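Local coordinates for isomaltodextranase (Arthrobacter globiformis, PDB 5AWO), which hydrolyses (1->6)-alpha-D-glucosidic linkages in polysaccharides such as dextran, releasing successive isomaltose units from the non-reducing chain ends, at residues Trp41-Tyr44 against Gly45-Pro49; Pro53-Glu56 against Asn57-Lys60; Asn112-Ala116 against Arg117-Leu121; Arg188-Lys191 against Asp192-Val195. All coordinates share one frame; numbering follows the deposited sequence.

Interaction 1: residues Trp41-Tyr44 against Gly45-Pro49; sequences WNIY and GYSFP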
loop_
_atom_site.group_PDB
_atom_site.type_symbol
_atom_site.label_atom_id
_atom_site.label_comp_id
_atom_site.label_asym_id
_atom_site.label_seq_id
_atom_site.Cartn_x
_atom_site.Cartn_y
_atom_site.Cartn_z
ATOM N N TRP A 41 15.199 -5.204 0.855
ATOM C CA TRP A 41 16.326 -4.424 0.390
ATOM C C TRP A 41 16.298 -4.355 -1.103
ATOM O O TRP A 41 15.858 -5.314 -1.776
ATOM C CB TRP A 41 17.641 -5.075 0.809
ATOM C CG TRP A 41 18.874 -4.395 0.334
ATOM C CD1 TRP A 41 19.504 -3.320 0.911
ATOM C CD2 TRP A 41 19.645 -4.729 -0.821
ATOM N NE1 TRP A 41 20.591 -2.962 0.179
ATOM C CE2 TRP A 41 20.721 -3.824 -0.883
ATOM C CE3 TRP A 41 19.528 -5.728 -1.811
ATOM C CZ2 TRP A 41 21.672 -3.863 -1.903
ATOM C CZ3 TRP A 41 20.490 -5.774 -2.807
ATOM C CH2 TRP A 41 21.550 -4.862 -2.832
ATOM N N ASN A 42 16.718 -3.226 -1.639
ATOM C CA ASN A 42 16.758 -3.012 -3.080
ATOM C C ASN A 42 18.103 -2.466 -3.524
ATOM O O ASN A 42 18.727 -1.708 -2.797
ATOM C CB ASN A 42 15.611 -2.065 -3.479
ATOM C CG ASN A 42 15.471 -1.889 -4.991
ATOM O OD1 ASN A 42 16.232 -1.189 -5.624
ATOM N ND2 ASN A 42 14.419 -2.509 -5.577
ATOM N N ILE A 43 18.531 -2.850 -4.724
ATOM C CA ILE A 43 19.821 -2.480 -5.285
ATOM C C ILE A 43 19.947 -1.000 -5.672
ATOM O O ILE A 43 20.987 -0.589 -6.134
ATOM C CB ILE A 43 20.159 -3.325 -6.559
ATOM C CG1 ILE A 43 19.240 -2.965 -7.739
ATOM C CG2 ILE A 43 20.129 -4.814 -6.251
ATOM C CD1 ILE A 43 19.707 -3.459 -9.088
ATOM N N TYR A 44 18.900 -0.197 -5.480
ATOM C CA TYR A 44 18.908 1.196 -5.960
ATOM C C TYR A 44 20.045 2.029 -5.363
ATOM O O TYR A 44 20.551 2.906 -6.037
ATOM C CB TYR A 44 17.577 1.827 -5.606
ATOM C CG TYR A 44 17.291 3.202 -6.149
ATOM C CD1 TYR A 44 16.706 3.368 -7.404
ATOM C CD2 TYR A 44 17.550 4.371 -5.380
ATOM C CE1 TYR A 44 16.400 4.624 -7.894
ATOM C CE2 TYR A 44 17.221 5.616 -5.858
ATOM C CZ TYR A 44 16.640 5.747 -7.092
ATOM O OH TYR A 44 16.309 6.998 -7.546
ATOM N N GLY A 45 20.467 1.747 -4.126
ATOM C CA GLY A 45 21.562 2.487 -3.516
ATOM C C GLY A 45 22.872 2.284 -4.228
ATOM O O GLY A 45 23.750 3.143 -4.161
ATOM N N TYR A 46 23.018 1.147 -4.903
ATOM C CA TYR A 46 24.135 0.939 -5.804
ATOM C C TYR A 46 23.853 1.564 -7.164
ATOM O O TYR A 46 24.621 2.381 -7.675
ATOM C CB TYR A 46 24.461 -0.568 -5.998
ATOM C CG TYR A 46 25.657 -0.724 -6.930
ATOM C CD1 TYR A 46 25.523 -0.652 -8.315
ATOM C CD2 TYR A 46 26.948 -0.834 -6.409
ATOM C CE1 TYR A 46 26.625 -0.723 -9.151
ATOM C CE2 TYR A 46 28.038 -0.945 -7.241
ATOM C CZ TYR A 46 27.886 -0.852 -8.605
ATOM O OH TYR A 46 28.986 -0.937 -9.452
ATOM N N SER A 47 22.747 1.175 -7.794
ATOM C CA SER A 47 22.599 1.436 -9.203
ATOM C C SER A 47 22.293 2.885 -9.524
ATOM O O SER A 47 22.681 3.382 -10.582
ATOM C CB SER A 47 21.528 0.505 -9.827
ATOM O OG SER A 47 22.031 -0.822 -9.906
ATOM N N PHE A 48 21.537 3.561 -8.658
ATOM C CA PHE A 48 21.234 4.959 -8.919
ATOM C C PHE A 48 22.503 5.864 -8.923
ATOM O O PHE A 48 22.757 6.561 -9.914
ATOM C CB PHE A 48 20.106 5.506 -8.008
ATOM C CG PHE A 48 19.857 6.968 -8.226
ATOM C CD1 PHE A 48 19.167 7.424 -9.327
ATOM C CD2 PHE A 48 20.457 7.905 -7.379
ATOM C CE1 PHE A 48 18.995 8.774 -9.560
ATOM C CE2 PHE A 48 20.302 9.251 -7.634
ATOM C CZ PHE A 48 19.577 9.676 -8.700
ATOM N N PRO A 49 23.302 5.854 -7.845
ATOM C CA PRO A 49 24.488 6.723 -7.941
ATOM C C PRO A 49 25.506 6.280 -9.009
ATOM O O PRO A 49 26.208 7.137 -9.576
ATOM C CB PRO A 49 25.107 6.675 -6.555
ATOM C CG PRO A 49 24.304 5.764 -5.749
ATOM C CD PRO A 49 23.163 5.216 -6.535
HETATM O O HOH W 1 21.294 -0.642 -2.801
#

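Interaction 2: residues Pro53-Glu56 against Asn57-Lys60; sequences PIPE and NEWK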
loop_
_atom_site.group_PDB
_atom_site.type_symbol
_atom_site.label_atom_id
_atom_site.label_comp_id
_atom_site.label_asym_id
_atom_site.label_seq_id
_atom_site.Cartn_x
_atom_site.Cartn_y
_atom_site.Cartn_z
ATOM N N PRO A 53 23.829 -1.050 -13.929
ATOM C CA PRO A 53 23.368 -2.282 -13.312
ATOM C C PRO A 53 24.314 -2.787 -12.224
ATOM O O PRO A 53 25.546 -2.632 -12.307
ATOM C CB PRO A 53 23.285 -3.263 -14.502
ATOM C CG PRO A 53 24.261 -2.735 -15.484
ATOM C CD PRO A 53 24.214 -1.230 -15.341
ATOM N N ILE A 54 23.762 -3.371 -11.175
ATOM C CA ILE A 54 24.609 -3.854 -10.083
ATOM C C ILE A 54 25.432 -5.056 -10.580
ATOM O O ILE A 54 24.868 -6.013 -11.124
ATOM C CB ILE A 54 23.818 -4.189 -8.803
ATOM C CG1 ILE A 54 24.769 -4.377 -7.599
ATOM C CG2 ILE A 54 22.909 -5.393 -9.002
ATOM C CD1 ILE A 54 24.103 -4.568 -6.249
ATOM N N PRO A 55 26.761 -5.012 -10.388
ATOM C CA PRO A 55 27.523 -6.237 -10.646
ATOM C C PRO A 55 27.117 -7.411 -9.783
ATOM O O PRO A 55 26.705 -7.251 -8.642
ATOM C CB PRO A 55 28.971 -5.820 -10.351
ATOM C CG PRO A 55 29.000 -4.358 -10.554
ATOM C CD PRO A 55 27.647 -3.884 -10.046
ATOM N N GLU A 56 27.259 -8.620 -10.324
ATOM C CA GLU A 56 26.839 -9.791 -9.619
ATOM C C GLU A 56 27.560 -9.947 -8.284
ATOM O O GLU A 56 26.949 -10.378 -7.327
ATOM C CB GLU A 56 27.054 -11.047 -10.485
ATOM C CG GLU A 56 26.293 -12.261 -10.003
ATOM C CD GLU A 56 26.432 -13.461 -10.928
ATOM O OE1 GLU A 56 27.520 -13.582 -11.537
ATOM O OE2 GLU A 56 25.462 -14.237 -11.039
ATOM N N ASN A 57 28.868 -9.647 -8.231
ATOM C CA ASN A 57 29.561 -9.760 -6.945
ATOM C C ASN A 57 29.077 -8.758 -5.902
ATOM O O ASN A 57 29.037 -9.081 -4.702
ATOM C CB ASN A 57 31.078 -9.624 -7.058
ATOM C CG ASN A 57 31.765 -10.049 -5.765
ATOM O OD1 ASN A 57 31.585 -11.176 -5.316
ATOM N ND2 ASN A 57 32.471 -9.127 -5.116
ATOM N N GLU A 58 28.688 -7.566 -6.355
ATOM C CA GLU A 58 28.116 -6.571 -5.430
ATOM C C GLU A 58 26.757 -7.014 -4.915
ATOM O O GLU A 58 26.449 -6.856 -3.734
ATOM C CB GLU A 58 28.044 -5.221 -6.107
ATOM C CG GLU A 58 29.418 -4.591 -6.177
ATOM C CD GLU A 58 29.953 -4.307 -4.788
ATOM O OE1 GLU A 58 29.556 -3.298 -4.209
ATOM O OE2 GLU A 58 30.715 -5.124 -4.243
ATOM N N TRP A 59 25.953 -7.623 -5.785
ATOM C CA TRP A 59 24.715 -8.258 -5.361
ATOM C C TRP A 59 24.961 -9.331 -4.289
ATOM O O TRP A 59 24.292 -9.366 -3.259
ATOM C CB TRP A 59 24.036 -8.829 -6.601
ATOM C CG TRP A 59 22.910 -9.806 -6.467
ATOM C CD1 TRP A 59 22.963 -11.157 -6.721
ATOM C CD2 TRP A 59 21.528 -9.523 -6.166
ATOM N NE1 TRP A 59 21.732 -11.715 -6.569
ATOM C CE2 TRP A 59 20.816 -10.736 -6.257
ATOM C CE3 TRP A 59 20.826 -8.356 -5.847
ATOM C CZ2 TRP A 59 19.444 -10.832 -5.982
ATOM C CZ3 TRP A 59 19.458 -8.456 -5.599
ATOM C CH2 TRP A 59 18.785 -9.660 -5.662
ATOM N N LYS A 60 25.962 -10.193 -4.537
ATOM C CA LYS A 60 26.279 -11.257 -3.581
ATOM C C LYS A 60 26.721 -10.690 -2.225
ATOM O O LYS A 60 26.240 -11.131 -1.188
ATOM C CB LYS A 60 27.379 -12.174 -4.143
ATOM C CG LYS A 60 27.681 -13.377 -3.258
ATOM C CD LYS A 60 28.841 -14.189 -3.813
ATOM C CE LYS A 60 29.113 -15.432 -2.976
ATOM N NZ LYS A 60 29.493 -15.107 -1.572
#

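Interaction 3: residues Asn112-Ala116 against Arg117-Leu121; sequences NYLAA and RKMKL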
loop_
_atom_site.group_PDB
_atom_site.type_symbol
_atom_site.label_atom_id
_atom_site.label_comp_id
_atom_site.label_asym_id
_atom_site.label_seq_id
_atom_site.Cartn_x
_atom_site.Cartn_y
_atom_site.Cartn_z
ATOM N N ASN A 112 17.767 -19.766 -4.911
ATOM C CA ASN A 112 18.245 -20.800 -3.995
ATOM C C ASN A 112 19.317 -20.311 -3.014
ATOM O O ASN A 112 19.310 -20.712 -1.834
ATOM C CB ASN A 112 18.765 -22.008 -4.767
ATOM C CG ASN A 112 19.143 -23.145 -3.846
ATOM O OD1 ASN A 112 18.277 -23.754 -3.226
ATOM N ND2 ASN A 112 20.439 -23.398 -3.706
ATOM N N TYR A 113 20.239 -19.466 -3.481
ATOM C CA TYR A 113 21.284 -18.882 -2.644
ATOM C C TYR A 113 20.598 -18.091 -1.521
ATOM O O TYR A 113 20.958 -18.206 -0.346
ATOM C CB TYR A 113 22.194 -17.979 -3.498
ATOM C CG TYR A 113 23.391 -17.370 -2.796
ATOM C CD1 TYR A 113 23.255 -16.232 -1.996
ATOM C CD2 TYR A 113 24.676 -17.919 -2.935
ATOM C CE1 TYR A 113 24.352 -15.668 -1.363
ATOM C CE2 TYR A 113 25.769 -17.371 -2.296
ATOM C CZ TYR A 113 25.604 -16.253 -1.497
ATOM O OH TYR A 113 26.705 -15.705 -0.869
ATOM N N LEU A 114 19.593 -17.296 -1.891
ATOM C CA LEU A 114 18.786 -16.568 -0.897
ATOM C C LEU A 114 18.062 -17.520 0.069
ATOM O O LEU A 114 18.082 -17.328 1.290
ATOM C CB LEU A 114 17.803 -15.609 -1.610
ATOM C CG LEU A 114 18.445 -14.340 -2.186
ATOM C CD1 LEU A 114 17.674 -13.755 -3.365
ATOM C CD2 LEU A 114 18.625 -13.281 -1.107
ATOM N N ALA A 115 17.451 -18.573 -0.454
ATOM C CA ALA A 115 16.766 -19.569 0.380
ATOM C C ALA A 115 17.696 -20.173 1.437
ATOM O O ALA A 115 17.293 -20.337 2.600
ATOM C CB ALA A 115 16.187 -20.665 -0.492
ATOM N N ALA A 116 18.947 -20.422 1.064
ATOM C CA ALA A 116 19.913 -21.012 2.027
ATOM C C ALA A 116 20.195 -20.054 3.178
ATOM O O ALA A 116 20.653 -20.459 4.266
ATOM C CB ALA A 116 21.216 -21.399 1.329
ATOM N N ARG A 117 19.918 -18.770 2.934
ATOM C CA ARG A 117 20.126 -17.719 3.921
ATOM C C ARG A 117 18.804 -17.199 4.520
ATOM O O ARG A 117 18.784 -16.110 5.092
ATOM C CB ARG A 117 20.953 -16.603 3.285
ATOM C CG ARG A 117 22.373 -17.062 2.997
ATOM C CD ARG A 117 23.133 -16.268 1.951
ATOM N NE ARG A 117 24.474 -16.828 1.751
ATOM C CZ ARG A 117 24.742 -17.969 1.105
ATOM N NH1 ARG A 117 23.779 -18.695 0.565
ATOM N NH2 ARG A 117 26.004 -18.382 0.986
ATOM N N LYS A 118 17.738 -17.997 4.429
ATOM C CA LYS A 118 16.408 -17.659 4.954
ATOM C C LYS A 118 15.832 -16.376 4.304
ATOM O O LYS A 118 15.116 -15.603 4.941
ATOM C CB LYS A 118 16.412 -17.506 6.483
ATOM C CG LYS A 118 17.085 -18.632 7.271
ATOM C CD LYS A 118 17.176 -18.264 8.752
ATOM C CE LYS A 118 18.239 -19.053 9.486
ATOM N NZ LYS A 118 17.956 -20.510 9.489
ATOM N N MET A 119 16.128 -16.202 3.019
ATOM C CA MET A 119 15.727 -15.001 2.279
ATOM C C MET A 119 15.054 -15.407 0.968
ATOM O O MET A 119 15.107 -16.580 0.548
ATOM C CB MET A 119 16.956 -14.154 2.000
ATOM C CG MET A 119 17.568 -13.543 3.253
ATOM S SD MET A 119 18.998 -12.532 2.959
ATOM C CE MET A 119 18.249 -11.107 2.155
ATOM N N LYS A 120 14.443 -14.414 0.319
ATOM C CA LYS A 120 13.682 -14.588 -0.913
ATOM C C LYS A 120 14.114 -13.548 -1.939
ATOM O O LYS A 120 14.655 -12.482 -1.598
ATOM C CB LYS A 120 12.194 -14.454 -0.644
ATOM C CG LYS A 120 11.644 -15.534 0.294
ATOM C CD LYS A 120 10.224 -15.252 0.764
ATOM C CE LYS A 120 9.993 -15.794 2.182
ATOM N NZ LYS A 120 8.639 -15.583 2.782
ATOM N N LEU A 121 13.892 -13.873 -3.204
ATOM C CA LEU A 121 14.169 -12.988 -4.323
ATOM C C LEU A 121 12.998 -12.092 -4.664
ATOM O O LEU A 121 11.891 -12.552 -4.885
ATOM C CB LEU A 121 14.464 -13.848 -5.560
ATOM C CG LEU A 121 14.763 -13.117 -6.868
ATOM C CD1 LEU A 121 16.050 -12.323 -6.791
ATOM C CD2 LEU A 121 14.801 -14.121 -8.015
#

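Interaction 4: residues Arg188-Lys191 against Asp192-Val195; sequences RYFK and DLGV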
loop_
_atom_site.group_PDB
_atom_site.type_symbol
_atom_site.label_atom_id
_atom_site.label_comp_id
_atom_site.label_asym_id
_atom_site.label_seq_id
_atom_site.Cartn_x
_atom_site.Cartn_y
_atom_site.Cartn_z
ATOM N N ARG A 188 3.881 -15.501 -14.100
ATOM C CA ARG A 188 4.048 -16.826 -13.473
ATOM C C ARG A 188 5.469 -17.361 -13.479
ATOM O O ARG A 188 5.854 -18.074 -12.562
ATOM C CB ARG A 188 3.083 -17.836 -14.084
ATOM C CG ARG A 188 1.627 -17.550 -13.799
ATOM C CD ARG A 188 0.712 -18.749 -14.000
ATOM N NE ARG A 188 -0.703 -18.397 -13.880
ATOM C CZ ARG A 188 -1.520 -18.115 -14.897
ATOM N NH1 ARG A 188 -1.117 -18.143 -16.159
ATOM N NH2 ARG A 188 -2.789 -17.809 -14.648
ATOM N N TYR A 189 6.262 -17.001 -14.467
ATOM C CA TYR A 189 7.668 -17.345 -14.499
ATOM C C TYR A 189 8.389 -16.889 -13.231
ATOM O O TYR A 189 9.097 -17.663 -12.581
ATOM C CB TYR A 189 8.288 -16.747 -15.739
ATOM C CG TYR A 189 9.785 -16.798 -15.896
ATOM C CD1 TYR A 189 10.440 -17.964 -16.319
ATOM C CD2 TYR A 189 10.557 -15.663 -15.666
ATOM C CE1 TYR A 189 11.801 -17.983 -16.495
ATOM C CE2 TYR A 189 11.916 -15.669 -15.860
ATOM C CZ TYR A 189 12.549 -16.836 -16.277
ATOM O OH TYR A 189 13.927 -16.842 -16.489
ATOM N N PHE A 190 8.171 -15.640 -12.837
ATOM C CA PHE A 190 8.786 -15.175 -11.595
ATOM C C PHE A 190 8.141 -15.774 -10.363
ATOM O O PHE A 190 8.830 -16.191 -9.432
ATOM C CB PHE A 190 8.795 -13.629 -11.550
ATOM C CG PHE A 190 9.722 -13.017 -12.579
ATOM C CD1 PHE A 190 11.066 -13.302 -12.542
ATOM C CD2 PHE A 190 9.262 -12.179 -13.581
ATOM C CE1 PHE A 190 11.922 -12.762 -13.487
ATOM C CE2 PHE A 190 10.118 -11.635 -14.518
ATOM C CZ PHE A 190 11.452 -11.944 -14.481
ATOM N N LYS A 191 6.813 -15.839 -10.343
ATOM C CA LYS A 191 6.115 -16.430 -9.204
ATOM C C LYS A 191 6.641 -17.846 -8.939
ATOM O O LYS A 191 6.891 -18.249 -7.807
ATOM C CB LYS A 191 4.629 -16.511 -9.473
ATOM C CG LYS A 191 3.866 -17.200 -8.365
ATOM C CD LYS A 191 2.614 -17.859 -8.861
ATOM C CE LYS A 191 1.588 -16.859 -9.265
ATOM N NZ LYS A 191 0.364 -17.584 -9.727
ATOM N N ASP A 192 6.795 -18.610 -10.009
ATOM C CA ASP A 192 7.204 -20.011 -9.901
ATOM C C ASP A 192 8.638 -20.158 -9.408
ATOM O O ASP A 192 8.957 -21.152 -8.717
ATOM C CB ASP A 192 7.055 -20.673 -11.267
ATOM C CG ASP A 192 5.611 -20.871 -11.687
ATOM O OD1 ASP A 192 4.704 -20.756 -10.879
ATOM O OD2 ASP A 192 5.389 -21.126 -12.914
ATOM N N LEU A 193 9.506 -19.217 -9.777
ATOM C CA LEU A 193 10.884 -19.147 -9.272
ATOM C C LEU A 193 10.955 -18.911 -7.766
ATOM O O LEU A 193 12.040 -19.051 -7.174
ATOM C CB LEU A 193 11.697 -18.084 -10.026
ATOM C CG LEU A 193 12.118 -18.388 -11.460
ATOM C CD1 LEU A 193 12.512 -17.140 -12.231
ATOM C CD2 LEU A 193 13.252 -19.403 -11.524
ATOM N N GLY A 194 9.823 -18.608 -7.146
ATOM C CA GLY A 194 9.739 -18.402 -5.716
ATOM C C GLY A 194 9.789 -16.938 -5.329
ATOM O O GLY A 194 10.050 -16.619 -4.175
ATOM N N VAL A 195 9.476 -16.060 -6.270
ATOM C CA VAL A 195 9.457 -14.605 -6.018
ATOM C C VAL A 195 8.150 -14.163 -5.350
ATOM O O VAL A 195 7.070 -14.382 -5.889
ATOM C CB VAL A 195 9.644 -13.892 -7.370
ATOM C CG1 VAL A 195 9.425 -12.390 -7.258
ATOM C CG2 VAL A 195 11.005 -14.166 -7.935
HETATM O O HOH W 2 5.810 -16.908 -5.477
#

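Interaction 1: residues Trp41-Tyr44 against Gly45-Pro49
At the end of barrel strand 39-42 of the GH27 TIM barrel the chain turns straight into helix 44-50, and Tyr44 and Phe48, one helical turn apart, lie side by side there, pointing the same way. Phe48 CB sits over the centre of the Tyr44 ring in a CH-pi contact, 3.6 Å from the ring centroid. The two rings are nearly parallel, their planes at 11°, but slid so far along each other that they barely overlap; what lies over a face of Phe48 is the phenol oxygen, with Tyr44 OH 3.4 Å from Phe48 CD1. Both side chains leave the backbone with CG anti to N (Tyr44 chi1 -173°, Phe48 chi1 177°), which gives them their common direction. The first turn is tied by Phe48 N to Tyr44 O (2.9 Å) and by Ile43 O, which accepts from Ser47 N within its carbonyl plane and from Tyr46 N well above it. Asn42 OD1 caps the start by accepting from Tyr44 N at 2.9 Å. A water donates to Asn42 O and takes a weak bond from Gly45 N. Tyr44 OH is hydrogen-bonded to Asp271 N, and the Tyr44 side chain lies about 8 Å from that of Asp201, the probable nucleophile. Strand 39-42 runs between strands 77-79 and 343-345, while Trp41 and Ile43 pack on Trp59 of helix 56-68.

Interaction 2: residues Pro53-Glu56 against Asn57-Lys60
Ile54 lays its CG1-CD1 branch against the first turn of helix 56-68, CG1 3.7 Å from Glu58 CB and CD1 3.6 Å from Trp59 N, crossing the Glu58 side chain at about a right angle. CG1 is anti to the backbone N (chi1 -167°), and this turns the branch toward the helix. Pro55 is the N-cap residue. Its carbonyl oxygen accepts from Trp59 N at 3.0 Å, the donor nearly along the C=O axis and the N-H pointing almost straight at it (167°). One residue on, Glu56 O takes Lys60 N at 3.0 Å and also lies at the edge of the Trp59 ring. The charged ends are satisfied by other parts of the chain: Glu56 accepts from Gln104 N, His105 N and Trp110 NE1, Glu58 from Tyr349 OH and Gln350 NE2, and Lys60 NZ forms a salt bridge with Asp64. Ile54 O accepts from Trp103 NE1. With the Ile54 branch cut back to an alanine here, a gap is likely to open beside Glu58 CB and the Trp59 backbone. Ile54, Pro55 and Glu58 rest on Tyr46 of helix 44-50, and the Trp59 ring meets Trp110 of helix 107-116 edge-to-face.

Interaction 3: residues Asn112-Ala116 against Arg117-Leu121
The Arg117 guanidinium lies flat on one face of the Tyr113 ring, planes 7° apart and centres 3.5 Å apart, a stack that is also a cation-pi contact. NH1 stands over the ring centre, while Arg117 CZ comes down on the phenol end, 3.2 Å from Tyr113 CZ. At the edge of the guanidinium, within 15° of its plane, Tyr113 O accepts from Arg117 NH1 (3.0 Å), so one residue supplies both the stacking surface and the bond that fixes the rotation of the group. With chi1 at -68° and the chain extended from CG to NE, the arginine runs back along the helix to reach the ring. A leucine in place of Arg117 would probably leave one face of Tyr113 without its cationic partner and Tyr113 O without this side-chain donor. Tyr113 OH is hydrogen-bonded to Asp64 and Lys60 of helix 56-68. Helix 107-116 finishes in a Schellman motif: Lys118, with positive phi, is the C-prime residue, Met119 N bonds to Leu114 O (2.8 Å), and Lys118 N to Ala115 O (3.0 Å). Leu114 O also accepts from Arg117 N, the two donors arriving from opposite faces of its carbonyl plane. The reversal leads into barrel strand 120-124. Leu114 fills the inside of the turn, its CD2 3.6 Å from Met119 CB and its CD1 3.9 Å from Leu121 CB.

Interaction 4: residues Arg188-Lys191 against Asp192-Val195
Leu193 packs back on Tyr189 and Phe190 where helix 179-192 ends in a Schellman motif, on the alpha-to-beta connection that leads to barrel strand 197-200. Two ordinary helical bonds, Asp192 N to Arg188 O (2.8 Å) and Leu193 N to Tyr189 O (3.2 Å), close the last turn. The motif's own pair of bonds is Val195 N to Phe190 O (3.2 Å) and, within it, Gly194 N to Lys191 O (3.0 Å), the latter from well above the carbonyl plane. Gly194 makes the reversal with phi at 98°, where a CB would be jammed against the preceding carbonyl oxygen.

Most of the apolar contact gathers round one methyl. Leu193 CD1 lies over a face of the Tyr189 ring, toward its rim, in a CH-pi contact 4.1 Å from the centroid, and it also touches Phe190 CD1. The leucine CG is anti to its own carbonyl carbon (chi1 -73°), which turns the branch back along the helix toward both rings. Val195 adds a looser apolar pair, its CG2 4.3 Å from Phe190 CB. Leu193 and Tyr189 also meet Trp107 of helix 107-116, and Phe190 and Val195 pack on Val123 of strand 120-124.

Among the polar ends, Tyr189 OH is hydrogen-bonded to Ile96 O and Lys191 NZ to Ala236 O. A bridging water donates to both Lys191 O and Val195 O, 2.9 Å from each oxygen.

How the interactions relate
The four contacts come in series along the chain, all at junctions of the TIM barrel, whose parallel eight-stranded sheet holds strands 39-42, 120-124 and 197-200. Interaction 1 leads from the first of these into a helix, interaction 2 starts helix 56-68, and interactions 3 and 4 end helices 107-116 and 179-192 ahead of the other two strands. Interactions 1 and 2, centres about 10 Å apart, touch through Ile43 and Ile54. Trp59 of interaction 2 meets Leu121 of interaction 3, which in turn meets Val195 of interaction 4, about 14 Å away between centres. Direct side-chain contacts thus join neighbouring helices and strands round the barrel, while interactions 1 and 4, centres about 23 Å apart, do not touch.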